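Local coordinates for probable dehydrogenase (Bordetella bronchiseptica, PDB 3MOI) that probably acts as an NAD(P)-dependent dehydrogenase of the GFO/IDH/MocA family, at the interface of chains A and B. Residues are numbered along the deposited sequence; one frame, centred on the assembly and turned at random. Chains: chain A/B, Probable dehydrogenase.

Contact 1: the interface of chains A and B. Residues chain A 153, 200, 202, 204, 213-215, 229-231, 235; chain B 146-147, 306-308, 311.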
loop_
_atom_site.group_PDB
_atom_site.type_symbol
_atom_site.label_atom_id
_atom_site.label_comp_id
_atom_site.label_asym_id
_atom_site.label_seq_id
_atom_site.Cartn_x
_atom_site.Cartn_y
_atom_site.Cartn_z
ATOM N N TYR A 153 -8.828 4.202 -0.617
ATOM C CA TYR A 153 -9.871 4.009 0.392
ATOM C C TYR A 153 -10.929 5.083 0.129
ATOM O O TYR A 153 -10.598 6.282 -0.043
ATOM C CB TYR A 153 -9.289 4.177 1.838
ATOM C CG TYR A 153 -8.213 3.157 2.161
ATOM C CD1 TYR A 153 -6.999 3.165 1.519
ATOM C CD2 TYR A 153 -8.436 2.159 3.090
ATOM C CE1 TYR A 153 -6.030 2.210 1.803
ATOM C CE2 TYR A 153 -7.476 1.204 3.377
ATOM C CZ TYR A 153 -6.296 1.216 2.721
ATOM O OH TYR A 153 -5.355 0.264 3.043
ATOM N N MET A 200 -7.432 -11.317 -1.925
ATOM C CA MET A 200 -8.360 -11.632 -0.831
ATOM C C MET A 200 -9.400 -10.564 -0.982
ATOM O O MET A 200 -9.021 -9.426 -1.184
ATOM C CB MET A 200 -7.676 -11.364 0.503
ATOM C CG MET A 200 -8.571 -11.568 1.796
ATOM S SD MET A 200 -8.312 -10.259 3.003
ATOM C CE MET A 200 -9.037 -8.914 2.080
ATOM N N GLY A 202 -13.214 -8.913 0.847
ATOM C CA GLY A 202 -14.144 -8.928 1.971
ATOM C C GLY A 202 -15.463 -8.282 1.594
ATOM O O GLY A 202 -15.565 -7.464 0.637
ATOM N N LEU A 204 -17.617 -6.835 4.157
ATOM C CA LEU A 204 -17.736 -6.591 5.565
ATOM C C LEU A 204 -19.088 -6.084 6.067
ATOM O O LEU A 204 -19.251 -5.926 7.254
ATOM C CB LEU A 204 -16.615 -5.646 5.975
ATOM C CG LEU A 204 -15.231 -6.244 5.666
ATOM C CD1 LEU A 204 -14.204 -5.492 6.403
ATOM C CD2 LEU A 204 -15.136 -7.767 5.982
ATOM N N ASN A 213 -14.000 -4.552 -0.052
ATOM C CA ASN A 213 -12.529 -4.373 -0.033
ATOM C C ASN A 213 -11.728 -5.483 -0.647
ATOM O O ASN A 213 -12.109 -6.651 -0.658
ATOM C CB ASN A 213 -12.022 -4.160 1.382
ATOM C CG ASN A 213 -12.267 -5.385 2.306
ATOM O OD1 ASN A 213 -13.376 -5.817 2.480
ATOM N ND2 ASN A 213 -11.233 -5.897 2.891
ATOM N N CYS A 214 -10.523 -5.153 -1.045
ATOM C CA CYS A 214 -9.699 -6.143 -1.663
ATOM C C CYS A 214 -8.280 -5.836 -1.455
ATOM O O CYS A 214 -7.899 -4.708 -1.630
ATOM C CB CYS A 214 -9.920 -6.104 -3.142
ATOM S SG CYS A 214 -8.742 -7.090 -4.108
ATOM N N ALA A 215 -7.487 -6.867 -1.175
ATOM C CA ALA A 215 -6.050 -6.744 -1.173
ATOM C C ALA A 215 -5.494 -7.726 -2.191
ATOM O O ALA A 215 -5.858 -8.916 -2.150
ATOM C CB ALA A 215 -5.429 -6.979 0.295
ATOM N N VAL A 229 -4.712 -2.351 -3.495
ATOM C CA VAL A 229 -5.544 -2.394 -2.320
ATOM C C VAL A 229 -6.694 -1.416 -2.488
ATOM O O VAL A 229 -6.503 -0.280 -2.916
ATOM C CB VAL A 229 -4.757 -1.983 -1.034
ATOM C CG1 VAL A 229 -5.740 -1.734 0.140
ATOM C CG2 VAL A 229 -3.719 -3.019 -0.647
ATOM N N TYR A 230 -7.894 -1.831 -2.115
ATOM C CA TYR A 230 -9.123 -0.998 -2.294
ATOM C C TYR A 230 -10.047 -1.278 -1.142
ATOM O O TYR A 230 -10.264 -2.453 -0.799
ATOM C CB TYR A 230 -9.885 -1.346 -3.588
ATOM C CG TYR A 230 -10.962 -0.358 -3.822
ATOM C CD1 TYR A 230 -10.786 0.679 -4.697
ATOM C CD2 TYR A 230 -12.156 -0.394 -3.074
ATOM C CE1 TYR A 230 -11.771 1.603 -4.880
ATOM C CE2 TYR A 230 -13.093 0.514 -3.239
ATOM C CZ TYR A 230 -12.898 1.539 -4.151
ATOM O OH TYR A 230 -13.871 2.496 -4.334
ATOM N N SER A 231 -10.612 -0.223 -0.568
ATOM C CA SER A 231 -11.674 -0.356 0.457
ATOM C C SER A 231 -12.687 0.786 0.310
ATOM O O SER A 231 -12.305 1.951 0.072
ATOM C CB SER A 231 -11.059 -0.305 1.839
ATOM O OG SER A 231 -12.022 -0.456 2.849
ATOM N N HIS A 235 -14.628 4.654 5.522
ATOM C CA HIS A 235 -13.873 4.817 6.752
ATOM C C HIS A 235 -12.681 5.669 6.385
ATOM O O HIS A 235 -12.842 6.849 6.175
ATOM C CB HIS A 235 -13.492 3.475 7.307
ATOM C CG HIS A 235 -14.645 2.715 7.865
ATOM N ND1 HIS A 235 -14.666 1.334 7.918
ATOM C CD2 HIS A 235 -15.820 3.137 8.393
ATOM C CE1 HIS A 235 -15.803 0.940 8.474
ATOM N NE2 HIS A 235 -16.521 2.013 8.769
ATOM N N SER B 146 -9.991 -7.497 8.495
ATOM C CA SER B 146 -10.104 -8.098 7.169
ATOM C C SER B 146 -8.767 -8.080 6.437
ATOM O O SER B 146 -8.411 -9.037 5.776
ATOM C CB SER B 146 -11.161 -7.387 6.315
ATOM O OG SER B 146 -11.271 -8.023 5.029
ATOM N N MET B 147 -8.029 -7.001 6.570
ATOM C CA MET B 147 -6.816 -6.831 5.817
ATOM C C MET B 147 -5.995 -5.733 6.441
ATOM O O MET B 147 -6.541 -4.892 7.058
ATOM C CB MET B 147 -7.098 -6.559 4.327
ATOM C CG MET B 147 -7.601 -5.128 3.891
ATOM S SD MET B 147 -7.806 -4.928 2.094
ATOM C CE MET B 147 -8.506 -3.298 2.216
ATOM N N THR B 306 -7.775 -2.471 8.196
ATOM C CA THR B 306 -9.144 -2.258 7.905
ATOM C C THR B 306 -10.016 -3.349 8.540
ATOM O O THR B 306 -9.929 -4.546 8.243
ATOM C CB THR B 306 -9.405 -1.879 6.362
ATOM O OG1 THR B 306 -10.273 -2.795 5.720
ATOM C CG2 THR B 306 -8.212 -1.661 5.620
ATOM N N CYS B 307 -10.820 -2.917 9.507
ATOM C CA CYS B 307 -11.736 -3.801 10.189
ATOM C C CYS B 307 -13.170 -3.603 9.734
ATOM O O CYS B 307 -13.452 -2.702 8.995
ATOM C CB CYS B 307 -11.622 -3.606 11.676
ATOM S SG CYS B 307 -9.937 -3.419 12.249
ATOM N N GLU B 308 -14.056 -4.495 10.168
ATOM C CA GLU B 308 -15.482 -4.424 9.861
ATOM C C GLU B 308 -16.068 -3.027 10.174
ATOM O O GLU B 308 -16.791 -2.480 9.384
ATOM C CB GLU B 308 -16.277 -5.457 10.682
ATOM C CG GLU B 308 -16.257 -6.901 10.184
ATOM C CD GLU B 308 -16.659 -7.972 11.270
ATOM O OE1 GLU B 308 -16.420 -7.807 12.518
ATOM O OE2 GLU B 308 -17.207 -9.009 10.812
ATOM N N ASP B 311 -11.458 1.740 9.846
ATOM C CA ASP B 311 -10.062 1.655 9.493
ATOM C C ASP B 311 -9.285 2.286 10.627
ATOM O O ASP B 311 -9.746 3.265 11.213
ATOM C CB ASP B 311 -9.733 2.359 8.172
ATOM C CG ASP B 311 -10.435 1.701 6.965
ATOM O OD1 ASP B 311 -10.786 0.491 7.034
ATOM O OD2 ASP B 311 -10.700 2.416 5.969
HETATM O O HOH W 1 -12.592 1.695 4.193
#
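The side-chain amide nitrogen ND2 of A:Asn213 is gripped by two acceptors of chain B, one good and one weak. The good bond runs from ND2 to the hydroxyl OG of B:Ser146, at 3.0 Å. It is nearly straight, 167° at the hydrogen, and the hydroxyl lies close to the amide plane. The weak one runs from ND2 to the thioether SD of B:Met147, at 3.6 Å. Together they should fix the rotation of the amide. CG of A:Asn213 takes the crowded position between its own backbone N and carbonyl carbon, and the amide points at chain B.

B:Met147 has more surface hidden by the partner than any other residue of this patch. Its CG is also in the crowded position (chi1 76°), but the chain is extended beyond it. The tip therefore reaches far into chain A and meets A:Asn213 tip to tip. Its methyl CE ends 3.6 Å from the carbonyl O of A:Tyr230 and also touches CB of A:Asn213 and CG1 of A:Val229. SD rests on the methyl CB of A:Ala215, at 3.6 Å. The bent chain of A:Met200 crosses obliquely and brings CE against CB of B:Met147. A:Leu204 closes another side, with CD1 3.6 Å from CB of B:Ser146.

A second polar link uses water. OG of A:Ser231 is 2.6 Å from water 1, and the water is 2.7 Å from the carboxylate OD2 of B:Asp311. The same carboxylate lies against CB of A:His235, with the ring and carboxylate planes 89° apart. The imidazole and carboxylate are near but not bonded. If the histidine is charged, the attraction could be mild. CG2 of B:Thr306 meets the ring edge of A:Tyr153 in plane, 3.7 Å from CE2.

The patch joins strand ends and loops of the two copies, and likely fixes their register in a dimer.

Contact 2: the interface of chains A and B. Residues chain A 149, 151, 215-217, 227, 229; chain B 149, 151, 215-217, 227, 229.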
loop_
_atom_site.group_PDB
_atom_site.type_symbol
_atom_site.label_atom_id
_atom_site.label_comp_id
_atom_site.label_asym_id
_atom_site.label_seq_id
_atom_site.Cartn_x
_atom_site.Cartn_y
_atom_site.Cartn_z
ATOM N N ASN A 149 2.742 0.361 -6.257
ATOM C CA ASN A 149 1.853 0.283 -5.096
ATOM C C ASN A 149 0.654 1.184 -5.288
ATOM O O ASN A 149 0.805 2.352 -5.376
ATOM C CB ASN A 149 2.666 0.695 -3.879
ATOM C CG ASN A 149 1.929 0.502 -2.565
ATOM O OD1 ASN A 149 0.877 -0.122 -2.513
ATOM N ND2 ASN A 149 2.506 1.024 -1.481
ATOM N N PHE A 151 -3.254 2.239 -3.873
ATOM C CA PHE A 151 -4.365 2.009 -2.953
ATOM C C PHE A 151 -5.380 3.128 -3.058
ATOM O O PHE A 151 -5.068 4.206 -3.521
ATOM C CB PHE A 151 -3.891 1.803 -1.495
ATOM C CG PHE A 151 -3.083 2.951 -0.970
ATOM C CD1 PHE A 151 -1.721 3.037 -1.237
ATOM C CD2 PHE A 151 -3.704 4.001 -0.284
ATOM C CE1 PHE A 151 -0.981 4.108 -0.816
ATOM C CE2 PHE A 151 -2.971 5.109 0.138
ATOM C CZ PHE A 151 -1.604 5.164 -0.117
ATOM N N ALA A 215 -7.487 -6.867 -1.175
ATOM C CA ALA A 215 -6.050 -6.744 -1.173
ATOM C C ALA A 215 -5.494 -7.726 -2.191
ATOM O O ALA A 215 -5.858 -8.916 -2.150
ATOM C CB ALA A 215 -5.429 -6.979 0.295
ATOM N N ALA A 216 -4.628 -7.225 -3.080
ATOM C CA ALA A 216 -4.048 -8.057 -4.153
ATOM C C ALA A 216 -2.624 -7.745 -4.495
ATOM O O ALA A 216 -2.203 -6.595 -4.439
ATOM C CB ALA A 216 -4.898 -7.970 -5.486
ATOM N N MET A 217 -1.915 -8.797 -4.901
ATOM C CA MET A 217 -0.620 -8.690 -5.466
ATOM C C MET A 217 -0.689 -9.274 -6.874
ATOM O O MET A 217 -0.983 -10.498 -7.084
ATOM C CB MET A 217 0.460 -9.417 -4.657
ATOM C CG MET A 217 1.855 -8.797 -5.041
ATOM S SD MET A 217 3.343 -9.335 -4.287
ATOM C CE MET A 217 2.473 -9.878 -2.948
ATOM N N VAL A 227 1.107 -4.120 -6.176
ATOM C CA VAL A 227 0.165 -4.341 -5.101
ATOM C C VAL A 227 -1.012 -3.425 -5.351
ATOM O O VAL A 227 -0.819 -2.262 -5.665
ATOM C CB VAL A 227 0.836 -3.977 -3.721
ATOM C CG1 VAL A 227 -0.205 -3.628 -2.630
ATOM C CG2 VAL A 227 1.745 -5.081 -3.264
ATOM N N VAL A 229 -4.712 -2.351 -3.495
ATOM C CA VAL A 229 -5.544 -2.394 -2.320
ATOM C C VAL A 229 -6.694 -1.416 -2.488
ATOM O O VAL A 229 -6.503 -0.280 -2.916
ATOM C CB VAL A 229 -4.757 -1.983 -1.034
ATOM C CG1 VAL A 229 -5.740 -1.734 0.140
ATOM C CG2 VAL A 229 -3.719 -3.019 -0.647
ATOM N N ASN B 149 -2.656 -2.915 5.589
ATOM C CA ASN B 149 -1.783 -2.359 4.554
ATOM C C ASN B 149 -0.641 -1.593 5.181
ATOM O O ASN B 149 -0.863 -0.630 5.825
ATOM C CB ASN B 149 -2.640 -1.458 3.680
ATOM C CG ASN B 149 -1.914 -0.938 2.451
ATOM O OD1 ASN B 149 -0.826 -1.389 2.118
ATOM N ND2 ASN B 149 -2.541 0.010 1.751
ATOM N N PHE B 151 3.170 0.261 4.526
ATOM C CA PHE B 151 4.278 0.580 3.630
ATOM C C PHE B 151 5.222 1.566 4.284
ATOM O O PHE B 151 4.851 2.259 5.210
ATOM C CB PHE B 151 3.794 1.083 2.249
ATOM C CG PHE B 151 2.908 2.288 2.338
ATOM C CD1 PHE B 151 1.547 2.147 2.592
ATOM C CD2 PHE B 151 3.449 3.576 2.263
ATOM C CE1 PHE B 151 0.734 3.238 2.735
ATOM C CE2 PHE B 151 2.642 4.700 2.424
ATOM C CZ PHE B 151 1.278 4.538 2.651
ATOM N N ALA B 215 7.922 -6.080 -2.207
ATOM C CA ALA B 215 6.480 -6.062 -2.172
ATOM C C ALA B 215 6.003 -7.449 -1.773
ATOM O O ALA B 215 6.440 -8.442 -2.384
ATOM C CB ALA B 215 5.851 -5.589 -3.578
ATOM N N ALA B 216 5.122 -7.502 -0.766
ATOM C CA ALA B 216 4.613 -8.787 -0.246
ATOM C C ALA B 216 3.179 -8.771 0.181
ATOM O O ALA B 216 2.686 -7.770 0.686
ATOM C CB ALA B 216 5.478 -9.309 0.973
ATOM N N MET B 217 2.543 -9.930 0.010
ATOM C CA MET B 217 1.254 -10.195 0.534
ATOM C C MET B 217 1.382 -11.386 1.477
ATOM O O MET B 217 1.756 -12.535 1.067
ATOM C CB MET B 217 0.208 -10.499 -0.545
ATOM C CG MET B 217 -1.216 -10.235 0.070
ATOM S SD MET B 217 -2.680 -10.428 -0.875
ATOM C CE MET B 217 -1.799 -10.192 -2.294
ATOM N N VAL B 227 -0.744 -6.672 3.357
ATOM C CA VAL B 227 0.191 -6.280 2.327
ATOM C C VAL B 227 1.313 -5.531 3.012
ATOM O O VAL B 227 1.052 -4.684 3.851
ATOM C CB VAL B 227 -0.523 -5.331 1.290
ATOM C CG1 VAL B 227 0.476 -4.430 0.525
ATOM C CG2 VAL B 227 -1.369 -6.126 0.337
ATOM N N VAL B 229 4.907 -3.458 1.978
ATOM C CA VAL B 229 5.721 -2.869 0.945
ATOM C C VAL B 229 6.809 -2.028 1.589
ATOM O O VAL B 229 6.554 -1.260 2.514
ATOM C CB VAL B 229 4.889 -1.932 0.012
ATOM C CG1 VAL B 229 5.834 -1.081 -0.875
ATOM C CG2 VAL B 229 3.912 -2.710 -0.849
#
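Strands 145-153, 213-220 and 225-231 of the two copies face each other here. They lie in the GFO/IDH/MocA C-terminal region of the chain, and the contact is a sheet-to-sheet packing across the two-fold axis. Several residues meet their own copies. No nitrogen or oxygen finds a bonding partner in the other chain, so the fit rests on apolar packing.

A:Val227 and B:Val227 reach toward each other tip to tip. Their CG1 methyls are 3.3 Å apart, which is tight. In each, CG1 is anti to the backbone N (chi1 157°). The other branch, CG2 of A:Val227, turns to CG2 of B:Val229, at 4.0 Å, and also lies near CB of B:Ala215.

The two Met217 side chains slide past each other in opposite directions. CG is anti to the backbone N, and the chain stays straight until chi3 (-24°), where the methyl folds over. This fold sets CE of B:Met217 3.4 Å from CB of A:Met217. The same methyl lies 3.6 Å from CA of A:Ala216. The sulfur SD of B:Met217 faces the carbonyl O of A:Ala215, at 3.7 Å. Each methionine thus lies over the backbone of the opposite strand.

At the other end, A:Asn149 reaches over with CG anti to its backbone N. Its amide ND2 lies 3.9 Å from CB of B:Phe151 and also nears CG1 of B:Val229. The amide and phenyl planes are steep to each other, 76° apart, and the side chains cross at about a right angle. This is packing and not a polar bond. The benzyl group of Phe151 has CG in the crowded position between backbone N and carbonyl carbon, which turns the ring tip toward the axis. There the two side chains cross at about a right angle while the rings stay closer to parallel. They meet by their CE1 and CZ corners, with CE1 of A:Phe151 4.0 Å from CE1 of B:Phe151.

Contact 1 and contact 2 are neighbouring parts of one two-fold interface, with their C-alpha centres about 12 Å apart. They share A:Ala215 and A:Val229, and both draw on strands 145-153, 213-220 and 225-231. Contact 2 sits on the axis, where several residues meet their own copies. Contact 1 lies off the axis, adds polar and water-borne links, and recurs with the chains exchanged. The apolar centre is thus flanked by two mixed patches that add polar links. This continuity suggests a stable dimer built through the C-terminal regions, although the structure alone does not prove the assembly in solution.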